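Putative uncharacterized protein TTHA0988 (Thermus thermophilus, PDB 3OEP) is of unknown function, a homologue of KipI and KipA with cyclophilin-like barrels, and may have hydrolase activity and bind ATP. Local coordinates at residues A261-N267 and A335-G339; L213-R219 and L340-P344; F5-F9 and E438-L442; V40-G44 and V114-G118. Residue numbers count along the deposited sequence, not the author numbering.

Interaction 1 (A261-N267 and A335-G339). With SO4 (sulfate ion), chain E.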
loop_
_atom_site.group_PDB
_atom_site.type_symbol
_atom_site.label_atom_id
_atom_site.label_comp_id
_atom_site.label_asym_id
_atom_site.label_seq_id
_atom_site.Cartn_x
_atom_site.Cartn_y
_atom_site.Cartn_z
ATOM N N ALA A 261 14.375 15.438 8.263
ATOM C CA ALA A 261 13.492 16.523 8.696
ATOM C C ALA A 261 13.145 16.406 10.181
ATOM O O ALA A 261 13.256 17.375 10.927
ATOM C CB ALA A 261 12.220 16.553 7.844
ATOM N N ASN A 262 12.747 15.212 10.612
ATOM C CA ASN A 262 12.420 14.986 12.020
ATOM C C ASN A 262 13.605 15.186 12.948
ATOM O O ASN A 262 13.474 15.793 14.008
ATOM C CB ASN A 262 11.828 13.590 12.231
ATOM C CG ASN A 262 10.318 13.576 12.095
ATOM O OD1 ASN A 262 9.646 14.549 12.444
ATOM N ND2 ASN A 262 9.773 12.469 11.594
ATOM N N ARG A 263 14.763 14.678 12.548
ATOM C CA ARG A 263 15.954 14.795 13.376
ATOM C C ARG A 263 16.419 16.245 13.534
ATOM O O ARG A 263 16.928 16.623 14.594
ATOM C CB ARG A 263 17.063 13.897 12.835
ATOM C CG ARG A 263 16.804 12.430 13.174
ATOM C CD ARG A 263 17.625 11.489 12.324
ATOM N NE ARG A 263 17.394 10.089 12.688
ATOM C CZ ARG A 263 17.663 9.043 11.905
ATOM N NH1 ARG A 263 18.168 9.211 10.685
ATOM N NH2 ARG A 263 17.411 7.813 12.342
ATOM N N LEU A 264 16.205 17.066 12.507
ATOM C CA LEU A 264 16.569 18.483 12.572
ATOM C C LEU A 264 15.805 19.256 13.647
ATOM O O LEU A 264 16.322 20.233 14.176
ATOM C CB LEU A 264 16.368 19.158 11.215
ATOM C CG LEU A 264 17.418 18.809 10.166
ATOM C CD1 LEU A 264 16.904 19.152 8.765
ATOM C CD2 LEU A 264 18.736 19.537 10.479
ATOM N N VAL A 265 14.589 18.818 13.962
ATOM C CA VAL A 265 13.788 19.462 15.004
ATOM C C VAL A 265 13.695 18.628 16.289
ATOM O O VAL A 265 12.808 18.845 17.119
ATOM C CB VAL A 265 12.386 19.817 14.493
ATOM C CG1 VAL A 265 12.490 20.821 13.352
ATOM C CG2 VAL A 265 11.607 18.558 14.058
ATOM N N GLY A 266 14.611 17.680 16.448
ATOM C CA GLY A 266 14.711 16.895 17.676
ATOM C C GLY A 266 13.667 15.809 17.872
ATOM O O GLY A 266 13.516 15.299 18.986
ATOM N N ASN A 267 12.955 15.439 16.808
ATOM C CA ASN A 267 11.953 14.370 16.885
ATOM C C ASN A 267 12.572 13.004 16.652
ATOM O O ASN A 267 13.632 12.886 16.037
ATOM C CB ASN A 267 10.862 14.540 15.828
ATOM C CG ASN A 267 10.043 15.806 16.007
ATOM O OD1 ASN A 267 9.981 16.386 17.094
ATOM N ND2 ASN A 267 9.398 16.233 14.927
ATOM N N ALA A 335 8.721 18.846 8.865
ATOM C CA ALA A 335 8.599 18.392 10.247
ATOM C C ALA A 335 8.450 19.598 11.162
ATOM O O ALA A 335 8.904 20.695 10.833
ATOM C CB ALA A 335 9.816 17.580 10.642
ATOM N N VAL A 336 7.800 19.392 12.303
ATOM C CA VAL A 336 7.696 20.425 13.328
ATOM C C VAL A 336 8.160 19.860 14.658
ATOM O O VAL A 336 7.913 18.694 14.968
ATOM C CB VAL A 336 6.259 20.983 13.451
ATOM C CG1 VAL A 336 5.839 21.643 12.133
ATOM C CG2 VAL A 336 5.284 19.888 13.846
ATOM N N ALA A 337 8.844 20.693 15.437
ATOM C CA ALA A 337 9.359 20.280 16.735
ATOM C C ALA A 337 8.202 19.778 17.591
ATOM O O ALA A 337 7.222 20.506 17.805
ATOM C CB ALA A 337 10.061 21.440 17.416
ATOM N N GLY A 338 8.318 18.539 18.064
ATOM C CA GLY A 338 7.263 17.889 18.829
ATOM C C GLY A 338 6.442 16.889 18.028
ATOM O O GLY A 338 5.806 16.008 18.610
ATOM N N GLY A 339 6.461 17.014 16.700
ATOM C CA GLY A 339 5.685 16.132 15.819
ATOM C C GLY A 339 4.220 16.520 15.769
ATOM O O GLY A 339 3.748 17.322 16.581
HETATM S S SO4 E . 15.888 8.259 15.893
HETATM O O1 SO4 E . 16.175 9.640 15.511
HETATM O O2 SO4 E . 16.188 7.372 14.769
HETATM O O3 SO4 E . 14.480 8.120 16.264
HETATM O O4 SO4 E . 16.726 7.896 17.034
HETATM O O HOH W 1 7.230 16.298 12.567
#
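The carboxamide of Asn267 reads the backbone of the opposing turn with both its atoms: ND2 donates to Val336 O and OD1 accepts from Gly338 N, each at 2.9 Å. The second hydrogen of ND2 goes to Asn262 OD1 (3.0 Å), so the two asparagines are coupled, while Asn262 ND2 is held by the carbonyls of Ala269 and Ala271. Water 1 links Asn262 OD1 (3.0 Å), to which it can donate, with Val336 N (3.2 Å), from which it accepts. On the outer face, Arg263 NE and NH2 bind two oxygens of a sulfate, probably from the crystallisation liquor. Alongside these polar groups, Ala335 CB lies 4.0 Å from Val265 CG2 and 3.8 Å from Ala261 CB; the two alanines leave room for helix and strand to come close. A helix end and a turn thus meet: a Schellman motif ending helix 255-264, with Gly266 at C-prime and Asn267 N hydrogen-bonded to Asn262 O, and the type II beta turn Val336-Gly339 that follows strand 331-336.

Interaction 2 (L213-R219 and L340-P344)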
loop_
_atom_site.group_PDB
_atom_site.type_symbol
_atom_site.label_atom_id
_atom_site.label_comp_id
_atom_site.label_asym_id
_atom_site.label_seq_id
_atom_site.Cartn_x
_atom_site.Cartn_y
_atom_site.Cartn_z
ATOM N N LEU A 213 -8.076 10.385 10.840
ATOM C CA LEU A 213 -6.984 10.195 11.792
ATOM C C LEU A 213 -6.624 11.505 12.506
ATOM O O LEU A 213 -6.230 11.499 13.669
ATOM C CB LEU A 213 -5.763 9.622 11.080
ATOM C CG LEU A 213 -6.024 8.314 10.324
ATOM C CD1 LEU A 213 -4.761 7.829 9.648
ATOM C CD2 LEU A 213 -6.590 7.251 11.270
ATOM N N LEU A 214 -6.778 12.626 11.816
ATOM C CA LEU A 214 -6.424 13.919 12.396
ATOM C C LEU A 214 -7.458 14.338 13.427
ATOM O O LEU A 214 -8.659 14.247 13.168
ATOM C CB LEU A 214 -6.316 14.982 11.310
ATOM C CG LEU A 214 -5.149 14.804 10.342
ATOM C CD1 LEU A 214 -5.230 15.844 9.236
ATOM C CD2 LEU A 214 -3.826 14.890 11.080
ATOM N N PRO A 215 -6.999 14.809 14.601
ATOM C CA PRO A 215 -7.946 15.201 15.636
ATOM C C PRO A 215 -8.788 16.407 15.239
ATOM O O PRO A 215 -8.296 17.340 14.596
ATOM C CB PRO A 215 -7.052 15.536 16.834
ATOM C CG PRO A 215 -5.723 15.823 16.257
ATOM C CD PRO A 215 -5.603 14.976 15.039
ATOM N N GLU A 216 -10.050 16.383 15.649
ATOM C CA GLU A 216 -10.974 17.469 15.365
ATOM C C GLU A 216 -10.650 18.652 16.273
ATOM O O GLU A 216 -10.761 19.808 15.862
ATOM C CB GLU A 216 -12.420 17.010 15.580
ATOM C CG GLU A 216 -12.872 15.872 14.656
ATOM C CD GLU A 216 -12.300 14.502 15.027
ATOM O OE1 GLU A 216 -12.314 13.599 14.159
ATOM O OE2 GLU A 216 -11.830 14.321 16.175
ATOM N N GLU A 217 -10.228 18.346 17.501
ATOM C CA GLU A 217 -9.849 19.359 18.482
ATOM C C GLU A 217 -8.395 19.147 18.895
ATOM O O GLU A 217 -8.125 18.598 19.966
ATOM C CB GLU A 217 -10.772 19.289 19.707
ATOM N N PRO A 218 -7.445 19.567 18.038
ATOM C CA PRO A 218 -6.043 19.397 18.408
ATOM C C PRO A 218 -5.721 20.106 19.715
ATOM O O PRO A 218 -6.191 21.230 19.951
ATOM C CB PRO A 218 -5.268 20.024 17.234
ATOM C CG PRO A 218 -6.265 20.736 16.410
ATOM C CD PRO A 218 -7.604 20.175 16.706
ATOM N N ARG A 219 -4.940 19.439 20.555
ATOM C CA ARG A 219 -4.588 19.965 21.869
ATOM C C ARG A 219 -3.721 21.219 21.785
ATOM O O ARG A 219 -3.854 22.129 22.604
ATOM C CB ARG A 219 -3.861 18.892 22.681
ATOM C CG ARG A 219 -4.725 17.698 23.032
ATOM C CD ARG A 219 -3.966 16.671 23.865
ATOM N NE ARG A 219 -3.132 15.796 23.039
ATOM C CZ ARG A 219 -1.844 15.993 22.753
ATOM N NH1 ARG A 219 -1.208 15.113 21.990
ATOM N NH2 ARG A 219 -1.180 17.054 23.214
ATOM N N LEU A 340 3.491 15.959 14.807
ATOM C CA LEU A 340 2.072 16.263 14.645
ATOM C C LEU A 340 1.203 15.293 15.441
ATOM O O LEU A 340 1.517 14.097 15.542
ATOM C CB LEU A 340 1.670 16.210 13.170
ATOM C CG LEU A 340 2.354 17.224 12.269
ATOM C CD1 LEU A 340 2.025 16.932 10.806
ATOM C CD2 LEU A 340 1.969 18.653 12.665
ATOM N N GLU A 341 0.115 15.822 16.002
ATOM C CA GLU A 341 -0.882 15.019 16.688
ATOM C C GLU A 341 -1.751 14.299 15.664
ATOM O O GLU A 341 -2.385 14.939 14.827
ATOM C CB GLU A 341 -1.773 15.885 17.587
ATOM C CG GLU A 341 -2.685 15.045 18.469
ATOM C CD GLU A 341 -3.743 15.830 19.228
ATOM O OE1 GLU A 341 -3.663 17.074 19.305
ATOM O OE2 GLU A 341 -4.672 15.176 19.753
ATOM N N VAL A 342 -1.778 12.971 15.749
ATOM C CA VAL A 342 -2.541 12.123 14.825
ATOM C C VAL A 342 -2.989 10.882 15.568
ATOM O O VAL A 342 -2.201 10.296 16.320
ATOM C CB VAL A 342 -1.694 11.617 13.630
ATOM C CG1 VAL A 342 -2.610 11.050 12.543
ATOM C CG2 VAL A 342 -0.818 12.703 13.065
ATOM N N ARG A 343 -4.231 10.467 15.350
ATOM C CA ARG A 343 -4.742 9.244 15.953
ATOM C C ARG A 343 -4.244 8.049 15.151
ATOM O O ARG A 343 -4.267 8.078 13.924
ATOM C CB ARG A 343 -6.267 9.229 15.965
ATOM C CG ARG A 343 -6.907 10.156 16.972
ATOM C CD ARG A 343 -8.388 9.830 17.103
ATOM N NE ARG A 343 -9.126 10.154 15.880
ATOM C CZ ARG A 343 -9.776 11.297 15.648
ATOM N NH1 ARG A 343 -9.806 12.270 16.554
ATOM N NH2 ARG A 343 -10.413 11.466 14.491
ATOM N N PRO A 344 -3.778 7.001 15.832
ATOM C CA PRO A 344 -3.341 5.823 15.083
ATOM C C PRO A 344 -4.493 4.905 14.679
ATOM O O PRO A 344 -5.548 4.899 15.316
ATOM C CB PRO A 344 -2.443 5.099 16.083
ATOM C CG PRO A 344 -3.073 5.417 17.409
ATOM C CD PRO A 344 -3.526 6.856 17.277
HETATM O O HOH W 2 -6.898 16.208 20.706
#
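Two irregular segments are joined mainly by charged and polar groups. One backbone hydrogen bond, Arg343 N to Leu213 O (2.8 Å), lies where the two backbones come closest, Leu213 CA and Arg343 CA being 4.8 Å apart. Arg343 then folds back over the peptide of Leu214 and Pro215 to form a two-pronged salt bridge with Glu216: NH2 to OE1 and NH1 to OE2, both 2.9 Å, with NH2 also bonded to Glu212 O. Glu341 receives Arg219 N at its OE1 (3.0 Å), and water 2 donates both to Glu341 OE2 (2.6 Å) and to Glu217 O (2.8 Å). The Arg219 guanidinium lies over this carboxylate in a long, purely electrostatic pairing, NE to OE2 3.7 Å, while its NH1 binds Glu370 O. Apolar contacts are fewer: Leu213 CB meets Val342 CG1 at 3.8 Å, and Leu214 CD2 meets Val342 CG2 at 4.2 Å. Inward, Leu214 and Leu340 pack on Leu367 of strand 366-368, Pro218 touches Val366 of the same strand, and Val342 rests on Val234 of strand 233-235.

Interaction 3 (F5-F9 and E438-L442)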
loop_
_atom_site.group_PDB
_atom_site.type_symbol
_atom_site.label_atom_id
_atom_site.label_comp_id
_atom_site.label_asym_id
_atom_site.label_seq_id
_atom_site.Cartn_x
_atom_site.Cartn_y
_atom_site.Cartn_z
ATOM N N PHE A 5 11.636 -12.755 2.360
ATOM C CA PHE A 5 11.727 -14.023 1.652
ATOM C C PHE A 5 10.407 -14.768 1.709
ATOM O O PHE A 5 9.545 -14.482 2.555
ATOM C CB PHE A 5 12.872 -14.896 2.191
ATOM C CG PHE A 5 12.721 -15.291 3.634
ATOM C CD1 PHE A 5 12.042 -16.448 3.991
ATOM C CD2 PHE A 5 13.291 -14.521 4.634
ATOM C CE1 PHE A 5 11.911 -16.813 5.327
ATOM C CE2 PHE A 5 13.168 -14.879 5.970
ATOM C CZ PHE A 5 12.480 -16.027 6.318
ATOM N N TYR A 6 10.260 -15.713 0.787
ATOM C CA TYR A 6 9.045 -16.486 0.630
ATOM C C TYR A 6 9.281 -17.935 1.044
ATOM O O TYR A 6 10.291 -18.540 0.668
ATOM C CB TYR A 6 8.583 -16.466 -0.827
ATOM C CG TYR A 6 8.178 -15.104 -1.369
ATOM C CD1 TYR A 6 6.841 -14.718 -1.403
ATOM C CD2 TYR A 6 9.133 -14.219 -1.868
ATOM C CE1 TYR A 6 6.461 -13.477 -1.907
ATOM C CE2 TYR A 6 8.763 -12.966 -2.381
ATOM C CZ TYR A 6 7.425 -12.611 -2.402
ATOM O OH TYR A 6 7.041 -11.389 -2.898
ATOM N N LEU A 7 8.359 -18.473 1.832
ATOM C CA LEU A 7 8.281 -19.906 2.077
ATOM C C LEU A 7 7.106 -20.441 1.262
ATOM O O LEU A 7 6.041 -19.816 1.209
ATOM C CB LEU A 7 8.088 -20.186 3.562
ATOM C CG LEU A 7 9.185 -19.640 4.481
ATOM C CD1 LEU A 7 8.872 -20.014 5.920
ATOM C CD2 LEU A 7 10.567 -20.139 4.073
ATOM N N ARG A 8 7.312 -21.579 0.605
ATOM C CA ARG A 8 6.321 -22.121 -0.316
ATOM C C ARG A 8 6.032 -23.570 0.062
ATOM O O ARG A 8 6.936 -24.406 0.057
ATOM C CB ARG A 8 6.829 -22.011 -1.755
ATOM C CG ARG A 8 7.140 -20.569 -2.165
ATOM C CD ARG A 8 7.826 -20.453 -3.519
ATOM N NE ARG A 8 8.132 -19.051 -3.815
ATOM C CZ ARG A 8 7.244 -18.154 -4.254
ATOM N NH1 ARG A 8 5.979 -18.494 -4.480
ATOM N NH2 ARG A 8 7.621 -16.905 -4.471
ATOM N N PHE A 9 4.774 -23.841 0.406
ATOM C CA PHE A 9 4.366 -25.135 0.969
ATOM C C PHE A 9 3.563 -26.005 0.006
ATOM O O PHE A 9 3.250 -27.158 0.321
ATOM C CB PHE A 9 3.570 -24.907 2.250
ATOM C CG PHE A 9 4.339 -24.169 3.297
ATOM C CD1 PHE A 9 5.386 -24.784 3.964
ATOM C CD2 PHE A 9 4.047 -22.849 3.594
ATOM C CE1 PHE A 9 6.116 -24.105 4.919
ATOM C CE2 PHE A 9 4.772 -22.162 4.549
ATOM C CZ PHE A 9 5.808 -22.790 5.216
ATOM N N GLU A 438 0.347 -13.533 -4.996
ATOM C CA GLU A 438 1.180 -13.731 -3.828
ATOM C C GLU A 438 1.564 -12.377 -3.254
ATOM O O GLU A 438 1.396 -11.347 -3.919
ATOM C CB GLU A 438 2.406 -14.582 -4.175
ATOM C CG GLU A 438 3.467 -13.884 -4.992
ATOM C CD GLU A 438 4.694 -14.754 -5.220
ATOM O OE1 GLU A 438 5.772 -14.191 -5.499
ATOM O OE2 GLU A 438 4.574 -15.989 -5.115
ATOM N N PRO A 439 2.049 -12.364 -2.003
ATOM C CA PRO A 439 2.394 -11.110 -1.366
ATOM C C PRO A 439 3.446 -10.337 -2.145
ATOM O O PRO A 439 4.418 -10.923 -2.638
ATOM C CB PRO A 439 2.933 -11.546 -0.004
ATOM C CG PRO A 439 2.299 -12.878 0.232
ATOM C CD PRO A 439 2.236 -13.510 -1.096
ATOM N N THR A 440 3.239 -9.031 -2.253
ATOM C CA THR A 440 4.130 -8.170 -3.018
ATOM C C THR A 440 5.350 -7.767 -2.185
ATOM O O THR A 440 5.217 -7.428 -1.009
ATOM C CB THR A 440 3.404 -6.906 -3.477
ATOM O OG1 THR A 440 2.821 -6.256 -2.344
ATOM C CG2 THR A 440 2.307 -7.269 -4.479
ATOM N N PRO A 441 6.544 -7.817 -2.794
ATOM C CA PRO A 441 7.766 -7.364 -2.127
ATOM C C PRO A 441 8.029 -5.887 -2.397
ATOM O O PRO A 441 7.827 -5.445 -3.520
ATOM C CB PRO A 441 8.840 -8.224 -2.788
ATOM C CG PRO A 441 8.347 -8.454 -4.171
ATOM C CD PRO A 441 6.829 -8.390 -4.119
ATOM N N LEU A 442 8.470 -5.133 -1.389
ATOM C CA LEU A 442 8.817 -3.720 -1.589
ATOM C C LEU A 442 9.996 -3.639 -2.557
ATOM O O LEU A 442 10.997 -4.329 -2.375
ATOM C CB LEU A 442 9.169 -3.042 -0.260
ATOM C CG LEU A 442 9.368 -1.524 -0.265
ATOM C CD1 LEU A 442 8.089 -0.794 -0.675
ATOM C CD2 LEU A 442 9.836 -1.050 1.110
#
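This is a side-chain contact between the two halves of the polypeptide: the edge strand 3-8 of the N-terminal three-stranded antiparallel sheet faces strand 437-439, which pairs with strand 463-465 in the C-terminal half. The backbones stay well apart, the nearest CA atoms (Tyr6 and Pro439) being 8.8 Å from each other, and the space is bridged by Tyr6 and Arg8. Tyr6 points toward the other segment, whereas Arg8 leaves its strand sideways and brings its guanidinium to Glu438; Phe5 and Leu7 pack on helix 57-66 and Phe9 on helix 15-30. The sheet therefore has helices on one face and the C-terminal half on the other. Arg8 forms the charged part of the interface. Its NH1 donates to Glu438 OE2 at 2.9 Å and its NH2 to the same oxygen at 3.2 Å, with a weak bond of 3.4 Å from NH2 to Glu438 OE1. Gln399 NE2 also binds Glu438 OE1, and Pro398 packs against Tyr6, Arg8 and Glu438. The Tyr6 ring meets that of Tyr47 on the neighbouring strand 45-50, and Tyr47 also touches Pro439 and Pro441. Tyr6 OH donates to Pro439 O at 2.7 Å, with Pro441 CD only 3.2 Å from the same hydroxyl oxygen.

Interaction 4 (V40-G44 and V114-G118)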
loop_
_atom_site.group_PDB
_atom_site.type_symbol
_atom_site.label_atom_id
_atom_site.label_comp_id
_atom_site.label_asym_id
_atom_site.label_seq_id
_atom_site.Cartn_x
_atom_site.Cartn_y
_atom_site.Cartn_z
ATOM N N VAL A 40 2.796 -12.461 5.709
ATOM C CA VAL A 40 1.644 -12.449 4.817
ATOM C C VAL A 40 1.443 -13.810 4.154
ATOM O O VAL A 40 2.261 -14.232 3.333
ATOM C CB VAL A 40 1.787 -11.378 3.720
ATOM C CG1 VAL A 40 0.472 -11.254 2.938
ATOM C CG2 VAL A 40 2.184 -10.016 4.318
ATOM N N PRO A 41 0.350 -14.500 4.504
ATOM C CA PRO A 41 0.049 -15.757 3.842
ATOM C C PRO A 41 -0.919 -15.566 2.674
ATOM O O PRO A 41 -1.822 -14.732 2.737
ATOM C CB PRO A 41 -0.594 -16.568 4.956
ATOM C CG PRO A 41 -1.381 -15.533 5.727
ATOM C CD PRO A 41 -0.592 -14.239 5.616
ATOM N N ALA A 42 -0.716 -16.321 1.604
ATOM C CA ALA A 42 -1.634 -16.321 0.466
ATOM C C ALA A 42 -1.499 -17.663 -0.222
ATOM O O ALA A 42 -0.412 -18.016 -0.683
ATOM C CB ALA A 42 -1.291 -15.205 -0.503
ATOM N N TYR A 43 -2.585 -18.432 -0.253
ATOM C CA TYR A 43 -2.550 -19.793 -0.777
ATOM C C TYR A 43 -1.439 -20.564 -0.048
ATOM O O TYR A 43 -1.384 -20.518 1.179
ATOM C CB TYR A 43 -2.384 -19.783 -2.297
ATOM C CG TYR A 43 -3.352 -18.853 -2.970
ATOM C CD1 TYR A 43 -4.660 -19.242 -3.214
ATOM C CD2 TYR A 43 -2.964 -17.568 -3.346
ATOM C CE1 TYR A 43 -5.560 -18.376 -3.818
ATOM C CE2 TYR A 43 -3.851 -16.704 -3.951
ATOM C CZ TYR A 43 -5.146 -17.115 -4.184
ATOM O OH TYR A 43 -6.010 -16.246 -4.795
ATOM N N GLY A 44 -0.548 -21.239 -0.772
ATOM C CA GLY A 44 0.513 -22.012 -0.125
ATOM C C GLY A 44 1.787 -21.242 0.173
ATOM O O GLY A 44 2.806 -21.844 0.475
ATOM N N VAL A 114 -11.306 -18.826 2.766
ATOM C CA VAL A 114 -10.524 -17.638 2.445
ATOM C C VAL A 114 -9.052 -18.033 2.337
ATOM O O VAL A 114 -8.395 -18.272 3.352
ATOM C CB VAL A 114 -10.670 -16.531 3.518
ATOM C CG1 VAL A 114 -9.814 -15.320 3.152
ATOM C CG2 VAL A 114 -12.141 -16.134 3.681
ATOM N N TYR A 115 -8.545 -18.112 1.109
ATOM C CA TYR A 115 -7.149 -18.482 0.857
ATOM C C TYR A 115 -6.185 -17.295 0.911
ATOM O O TYR A 115 -4.990 -17.472 1.128
ATOM C CB TYR A 115 -7.022 -19.168 -0.502
ATOM C CG TYR A 115 -7.392 -20.625 -0.455
ATOM C CD1 TYR A 115 -8.713 -21.028 -0.581
ATOM C CD2 TYR A 115 -6.421 -21.596 -0.254
ATOM C CE1 TYR A 115 -9.056 -22.369 -0.532
ATOM C CE2 TYR A 115 -6.758 -22.949 -0.205
ATOM C CZ TYR A 115 -8.079 -23.320 -0.342
ATOM O OH TYR A 115 -8.428 -24.653 -0.290
ATOM N N ALA A 116 -6.706 -16.096 0.678
ATOM C CA ALA A 116 -5.912 -14.880 0.719
ATOM C C ALA A 116 -6.854 -13.729 1.004
ATOM O O ALA A 116 -8.048 -13.816 0.743
ATOM C CB ALA A 116 -5.190 -14.656 -0.597
ATOM N N LEU A 117 -6.302 -12.657 1.553
ATOM C CA LEU A 117 -7.089 -11.516 1.946
ATOM C C LEU A 117 -6.253 -10.302 1.670
ATOM O O LEU A 117 -5.091 -10.248 2.063
ATOM C CB LEU A 117 -7.425 -11.585 3.434
ATOM C CG LEU A 117 -8.463 -10.609 3.985
ATOM C CD1 LEU A 117 -9.853 -10.989 3.517
ATOM C CD2 LEU A 117 -8.411 -10.611 5.505
ATOM N N GLY A 118 -6.822 -9.347 0.958
ATOM C CA GLY A 118 -6.233 -8.020 0.913
ATOM C C GLY A 118 -5.735 -7.505 -0.417
ATOM O O GLY A 118 -4.887 -6.615 -0.440
HETATM O O HOH W 3 -3.244 -12.822 1.800
#
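Tyr43 has a positive phi (54°, with psi -130°), rare for a residue with a side chain, and it occurs just where strand 36-42 ends against strand 112-117. The latter belongs to the seven-stranded barrel of the N-terminal, cyclophilin-like half and carries a classic beta bulge, in which Tyr115 and Ala116 together face Phe125 of strand 124-127. The two segments are not regular sheet neighbours: their axes come within 5.9 Å at 134° between N-to-C directions, well short of antiparallel. The direct backbone bond between them is Tyr43 N to Tyr115 O (2.9 Å), made at the bulge. Two alanines meet at the closest point of the backbones, with Ala42 CB 3.9 Å from Ala116 CB and their CA atoms 4.5 Å apart. The Tyr43 ring packs beside the bulge, with CD1 3.6 Å from Tyr115 CB and CE2 4.2 Å from Ala116 CB, and continues onto Phe125. Helix 15-30 packs against both Pro41 and Tyr115, and its Asn18 binds Tyr43 O, so the contact joins the barrel to the three-stranded helix-backed sheet. Where the strands diverge, water 3 bridges the gap, 2.6 Å from Pro41 O, to which it can donate, and accepting from Leu117 N at 3.1 Å.

The four contacts form two groups. Interactions 1 and 2 lie with centres about 17 Å apart and are continuous in sequence, Gly339 being followed directly by Leu340, so one chain passage from strand 331-336 serves both. Interactions 3 and 4, centres about 11 Å apart, touch: Phe9 N approaches Gly44 O at 2.8 Å, a probable hydrogen bond, and Pro439 CG packs on Val40 O at 3.4 Å. Strands 3-8 and 36-42 are the outer strands of one three-stranded sheet, which meets both the N-terminal barrel and the C-terminal half. Between the groups, centres are about 33 to 39 Å apart. A glycerol, probably from crystallisation, lies about 4 Å from the Ala337 side chain in interaction 1, but does not by itself define an active site.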